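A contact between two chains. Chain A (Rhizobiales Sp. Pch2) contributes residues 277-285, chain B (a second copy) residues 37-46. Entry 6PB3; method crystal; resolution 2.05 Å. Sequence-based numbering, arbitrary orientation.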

ATOM      1  N   PRO A 277     -32.387   4.712 -13.407  1.00 66.42           N
ATOM      2  CA  PRO A 277     -33.339   5.332 -12.481  1.00 56.30           C
ATOM      3  C   PRO A 277     -33.386   6.842 -12.601  1.00 61.95           C
ATOM      4  O   PRO A 277     -34.484   7.413 -12.597  1.00 58.62           O
ATOM      5  CB  PRO A 277     -32.820   4.887 -11.101  1.00 57.75           C
ATOM      6  CG  PRO A 277     -32.093   3.661 -11.309  1.00 55.87           C
ATOM      7  CD  PRO A 277     -31.457   3.814 -12.694  1.00 62.38           C
ATOM      8  N   SER A 278     -32.222   7.505 -12.707  1.00 51.02           N
ATOM      9  CA  SER A 278     -32.197   8.964 -12.754  1.00 55.38           C
ATOM     10  C   SER A 278     -32.958   9.479 -13.964  1.00 50.22           C
ATOM     11  O   SER A 278     -33.626  10.511 -13.895  1.00 55.34           O
ATOM     12  CB  SER A 278     -30.753   9.483 -12.788  1.00 61.47           C
ATOM     13  OG  SER A 278     -30.025   9.096 -11.627  1.00 62.62           O
ATOM     14  N   ILE A 279     -32.811   8.808 -15.104  1.00 53.85           N
ATOM     15  CA  ILE A 279     -33.496   9.265 -16.304  1.00 70.34           C
ATOM     16  C   ILE A 279     -35.001   9.124 -16.135  1.00 58.06           C
ATOM     17  O   ILE A 279     -35.766  10.052 -16.426  1.00 61.94           O
ATOM     18  CB  ILE A 279     -32.984   8.499 -17.531  1.00 72.64           C
ATOM     19  CG1 ILE A 279     -31.573   8.970 -17.863  1.00 68.29           C
ATOM     20  CG2 ILE A 279     -33.926   8.715 -18.704  1.00 77.62           C
ATOM     21  CD1 ILE A 279     -30.935   8.192 -18.972  1.00 69.23           C
ATOM     22  N   VAL A 280     -35.445   7.972 -15.630  1.00 59.28           N
ATOM     23  CA  VAL A 280     -36.876   7.737 -15.447  1.00 63.22           C
ATOM     24  C   VAL A 280     -37.450   8.680 -14.395  1.00 62.91           C
ATOM     25  O   VAL A 280     -38.463   9.356 -14.621  1.00 61.08           O
ATOM     26  CB  VAL A 280     -37.123   6.268 -15.066  1.00 60.31           C
ATOM     27  CG1 VAL A 280     -38.604   6.053 -14.773  1.00 65.09           C
ATOM     28  CG2 VAL A 280     -36.633   5.352 -16.168  1.00 62.73           C
ATOM     29  N   LEU A 281     -36.818   8.736 -13.220  1.00 58.91           N
ATOM     30  CA  LEU A 281     -37.356   9.557 -12.140  1.00 59.12           C
ATOM     31  C   LEU A 281     -37.376  11.029 -12.514  1.00 55.74           C
ATOM     32  O   LEU A 281     -38.210  11.790 -12.008  1.00 66.94           O
ATOM     33  CB  LEU A 281     -36.543   9.343 -10.866  1.00 60.65           C
ATOM     34  CG  LEU A 281     -36.592   7.921 -10.312  1.00 68.63           C
ATOM     35  CD1 LEU A 281     -35.825   7.850  -9.010  1.00 84.98           C
ATOM     36  CD2 LEU A 281     -38.026   7.490 -10.120  1.00 65.53           C
ATOM     37  N   ASP A 282     -36.469  11.455 -13.397  1.00 58.74           N
ATOM     38  CA  ASP A 282     -36.459  12.860 -13.799  1.00 63.58           C
ATOM     39  C   ASP A 282     -37.761  13.261 -14.480  1.00 71.68           C
ATOM     40  O   ASP A 282     -38.229  14.393 -14.313  1.00 78.39           O
ATOM     41  CB  ASP A 282     -35.282  13.142 -14.724  1.00 61.29           C
ATOM     42  CG  ASP A 282     -35.293  14.552 -15.244  1.00 70.68           C
ATOM     43  OD1 ASP A 282     -34.944  15.459 -14.462  1.00 90.02           O
ATOM     44  OD2 ASP A 282     -35.662  14.756 -16.421  1.00 75.96           O
ATOM     45  N   ALA A 283     -38.358  12.353 -15.245  1.00 72.03           N
ATOM     46  CA  ALA A 283     -39.628  12.619 -15.906  1.00 66.50           C
ATOM     47  C   ALA A 283     -40.817  12.306 -15.013  1.00 66.18           C
ATOM     48  O   ALA A 283     -41.784  13.070 -14.994  1.00 73.38           O
ATOM     49  CB  ALA A 283     -39.719  11.795 -17.187  1.00 75.21           C
ATOM     50  N   TYR A 284     -40.748  11.201 -14.274  1.00 80.13           N
ATOM     51  CA  TYR A 284     -41.815  10.814 -13.362  1.00 68.39           C
ATOM     52  C   TYR A 284     -42.079  11.939 -12.364  1.00 82.21           C
ATOM     53  O   TYR A 284     -41.134  12.585 -11.894  1.00 87.53           O
ATOM     54  CB  TYR A 284     -41.420   9.517 -12.639  1.00 62.80           C
ATOM     55  CG  TYR A 284     -42.225   9.157 -11.401  1.00 89.20           C
ATOM     56  CD1 TYR A 284     -43.319   8.302 -11.482  1.00 89.94           C
ATOM     57  CD2 TYR A 284     -41.866   9.637 -10.143  1.00 99.79           C
ATOM     58  CE1 TYR A 284     -44.045   7.956 -10.349  1.00 91.90           C
ATOM     59  CE2 TYR A 284     -42.591   9.298  -9.008  1.00 95.85           C
ATOM     60  CZ  TYR A 284     -43.676   8.456  -9.118  1.00 92.71           C
ATOM     61  OH  TYR A 284     -44.402   8.120  -7.997  1.00 95.56           O
ATOM     62  N   PRO A 285     -43.354  12.204 -12.017  1.00 89.37           N
ATOM     63  CA  PRO A 285     -44.529  11.512 -12.561  1.00 93.53           C
ATOM     64  C   PRO A 285     -45.365  12.324 -13.545  1.00 82.25           C
ATOM     65  O   PRO A 285     -46.401  11.821 -13.995  1.00 91.19           O
ATOM     66  CB  PRO A 285     -45.357  11.236 -11.311  1.00 92.88           C
ATOM     67  CG  PRO A 285     -45.118  12.465 -10.478  1.00 94.70           C
ATOM     68  CD  PRO A 285     -43.704  12.955 -10.799  1.00 95.12           C
TER
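Chain B 37-46: SRLSKMLAVL

The most unusual feature of this contact is a lysine whose single NZ donates to two backbone carbonyls of the other chain: NZ of Lys41(B) donates to O of Leu281(A) at 2.9 Å and to O of Tyr284(A) at 3.1 Å. Neither carbonyl accepts a backbone hydrogen bond from within residues 277-285. A cis peptide bond precedes Pro285(A). Lys41(B) reaches both oxygens with an extended side chain, chi1 at -68° (m) and chi2 to chi4 all t.

Chain B is helical throughout residues 37-46. Its phi stays between -72° and -57° and psi between -48° and -35°, and i to i+4 bonds run without a break from Lys41(B) N to Ser37(B) O (2.8 Å) through Leu46(B) N to Met42(B) O (2.9 Å). The helix lies almost square across helix 277-283 of chain A: the N-to-C directions differ by 85°, and the axes approach to 9.6 Å. The nearest CA atoms belong to Leu281(A) and Lys41(B), 6.3 Å apart, which places the crossing beside these two residues.

At that point Leu281(A), pointing toward chain B with chi1 m and chi2 t, acts as a knob in a hole formed by Arg38(B), Lys41(B), Met42(B) and Val45(B). This i, i+3, i+4, i+7 spacing is that of one helical face. Leu281(A) CD1 lies 3.7 Å from Met42(B) CB and 3.7 Å from Arg38(B) O, while its CD2 lies 4.0 Å from Val45(B) CG2 and 4.1 Å from Lys41(B) CB. Leu281(A) accordingly loses 100 Å² to the other stretch, the largest share of the 479 Å² buried in total.

Toward the C-terminal end of the chain B stretch, Val45(B) also meets Tyr284(A). Val45(B) CG2 stands 4.1 Å from the centroid of the Tyr284(A) ring, 22° off the normal, a CH-pi contact over one face; Tyr284(A) CZ, the closest ring atom, is 3.9 Å from Val45(B) CG2. Tyr284(A) OH comes within 4.1 Å of Ala44(B) CB.

Toward the N-terminal end, Arg38(B) sets out sideways, but its end comes nearer to chain A. Ser278(A) OG lies over one face of the guanidinium, 3.3 Å from Arg38(B) CZ. The angles rule out a direct hydrogen bond there, and water 1 makes the polar link instead, accepting from Arg38(B) NE at 3.1 Å and donating to Ser278(A) O at 2.6 Å.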

ATOM      1  N   SER B  37     -34.543  15.206  -5.242  1.00 48.06           N
ATOM      2  CA  SER B  37     -35.560  14.733  -6.177  1.00 59.06           C
ATOM      3  C   SER B  37     -35.437  13.233  -6.430  1.00 53.29           C
ATOM      4  O   SER B  37     -36.432  12.500  -6.389  1.00 59.56           O
ATOM      5  CB  SER B  37     -35.442  15.508  -7.491  1.00 53.19           C
ATOM      6  OG  SER B  37     -36.141  14.864  -8.539  1.00 84.41           O
ATOM      7  N   ARG B  38     -34.223  12.753  -6.709  1.00 56.52           N
ATOM      8  CA  ARG B  38     -34.058  11.328  -6.986  1.00 58.73           C
ATOM      9  C   ARG B  38     -34.358  10.489  -5.748  1.00 53.31           C
ATOM     10  O   ARG B  38     -35.085   9.492  -5.821  1.00 53.29           O
ATOM     11  CB  ARG B  38     -32.648  11.036  -7.494  1.00 55.22           C
ATOM     12  CG  ARG B  38     -32.330  11.663  -8.821  1.00 58.19           C
ATOM     13  CD  ARG B  38     -30.882  11.340  -9.234  1.00 56.66           C
ATOM     14  NE  ARG B  38     -30.500  12.130 -10.397  1.00 64.21           N
ATOM     15  CZ  ARG B  38     -29.265  12.217 -10.881  1.00 78.50           C
ATOM     16  NH1 ARG B  38     -28.266  11.561 -10.310  1.00 81.45           N
ATOM     17  NH2 ARG B  38     -29.034  12.963 -11.947  1.00 85.38           N
ATOM     18  N   LEU B  39     -33.820  10.888  -4.596  1.00 46.14           N
ATOM     19  CA  LEU B  39     -34.099  10.135  -3.381  1.00 49.26           C
ATOM     20  C   LEU B  39     -35.589  10.139  -3.085  1.00 60.90           C
ATOM     21  O   LEU B  39     -36.176   9.086  -2.815  1.00 51.73           O
ATOM     22  CB  LEU B  39     -33.293  10.704  -2.205  1.00 42.87           C
ATOM     23  CG  LEU B  39     -33.473   9.978  -0.871  1.00 48.44           C
ATOM     24  CD1 LEU B  39     -33.139   8.487  -1.065  1.00 51.69           C
ATOM     25  CD2 LEU B  39     -32.645  10.586   0.294  1.00 43.97           C
ATOM     26  N   SER B  40     -36.233  11.307  -3.194  1.00 49.58           N
ATOM     27  CA  SER B  40     -37.649  11.397  -2.854  1.00 50.80           C
ATOM     28  C   SER B  40     -38.499  10.583  -3.825  1.00 52.00           C
ATOM     29  O   SER B  40     -39.439   9.886  -3.419  1.00 49.04           O
ATOM     30  CB  SER B  40     -38.098  12.876  -2.834  1.00 48.54           C
ATOM     31  OG  SER B  40     -39.485  12.976  -3.050  1.00 77.17           O
ATOM     32  N   LYS B  41     -38.214  10.691  -5.119  1.00 51.69           N
ATOM     33  CA  LYS B  41     -39.067  10.012  -6.086  1.00 50.12           C
ATOM     34  C   LYS B  41     -38.861   8.495  -6.048  1.00 55.51           C
ATOM     35  O   LYS B  41     -39.822   7.732  -6.218  1.00 51.54           O
ATOM     36  CB  LYS B  41     -38.809  10.578  -7.481  1.00 47.06           C
ATOM     37  CG  LYS B  41     -39.277  12.038  -7.675  1.00 48.95           C
ATOM     38  CD  LYS B  41     -38.712  12.602  -8.979  1.00 54.43           C
ATOM     39  CE  LYS B  41     -39.397  13.914  -9.407  1.00 56.95           C
ATOM     40  NZ  LYS B  41     -38.854  14.338 -10.737  1.00 64.18           N
HETATM   41  N   MSE B  42     -37.626   8.035  -5.827  1.00 55.97           N
HETATM   42  CA  MSE B  42     -37.351   6.588  -5.782  1.00 50.25           C
HETATM   43  C   MSE B  42     -38.071   5.942  -4.601  1.00 61.88           C
HETATM   44  O   MSE B  42     -38.681   4.869  -4.725  1.00 49.64           O
HETATM   45  CB  MSE B  42     -35.842   6.310  -5.694  1.00 49.41           C
HETATM   46  CG  MSE B  42     -35.459   4.829  -5.791  1.00 54.72           C
HETATM   47 SE   MSE B  42     -36.020   3.958  -7.472  0.68 67.00          SE
HETATM   48  CE  MSE B  42     -37.539   3.047  -6.902  1.00 69.10           C
ATOM     49  N   LEU B  43     -37.985   6.614  -3.451  1.00 52.08           N
ATOM     50  CA  LEU B  43     -38.728   6.182  -2.274  1.00 48.21           C
ATOM     51  C   LEU B  43     -40.227   6.117  -2.559  1.00 55.25           C
ATOM     52  O   LEU B  43     -40.902   5.160  -2.156  1.00 53.16           O
ATOM     53  CB  LEU B  43     -38.431   7.121  -1.097  1.00 48.57           C
ATOM     54  CG  LEU B  43     -37.081   7.021  -0.361  1.00 55.07           C
ATOM     55  CD1 LEU B  43     -36.789   8.293   0.447  1.00 51.70           C
ATOM     56  CD2 LEU B  43     -37.036   5.775   0.566  1.00 46.87           C
ATOM     57  N   ALA B  44     -40.774   7.124  -3.247  1.00 56.07           N
ATOM     58  CA  ALA B  44     -42.203   7.087  -3.558  1.00 45.14           C
ATOM     59  C   ALA B  44     -42.539   5.873  -4.421  1.00 61.06           C
ATOM     60  O   ALA B  44     -43.556   5.195  -4.210  1.00 52.40           O
ATOM     61  CB  ALA B  44     -42.622   8.386  -4.259  1.00 48.37           C
ATOM     62  N   VAL B  45     -41.688   5.584  -5.403  1.00 51.88           N
ATOM     63  CA  VAL B  45     -41.898   4.428  -6.261  1.00 60.44           C
ATOM     64  C   VAL B  45     -41.825   3.131  -5.461  1.00 58.96           C
ATOM     65  O   VAL B  45     -42.630   2.214  -5.668  1.00 55.44           O
ATOM     66  CB  VAL B  45     -40.864   4.458  -7.398  1.00 64.33           C
ATOM     67  CG1 VAL B  45     -40.914   3.174  -8.211  1.00 75.26           C
ATOM     68  CG2 VAL B  45     -41.097   5.697  -8.261  1.00 53.49           C
ATOM     69  N   LEU B  46     -40.864   3.030  -4.535  1.00 51.47           N
ATOM     70  CA  LEU B  46     -40.687   1.789  -3.785  1.00 58.78           C
ATOM     71  C   LEU B  46     -41.883   1.492  -2.893  1.00 69.56           C
ATOM     72  O   LEU B  46     -42.238   0.326  -2.690  1.00 61.05           O
ATOM     73  CB  LEU B  46     -39.414   1.857  -2.948  1.00 52.45           C
ATOM     74  CG  LEU B  46     -38.102   1.827  -3.723  1.00 48.47           C
ATOM     75  CD1 LEU B  46     -36.923   1.860  -2.753  1.00 46.62           C
ATOM     76  CD2 LEU B  46     -38.052   0.594  -4.638  1.00 48.44           C
TER
HETATM   77  O   HOH W   1     -33.199  12.278 -11.967  1.00 58.33           O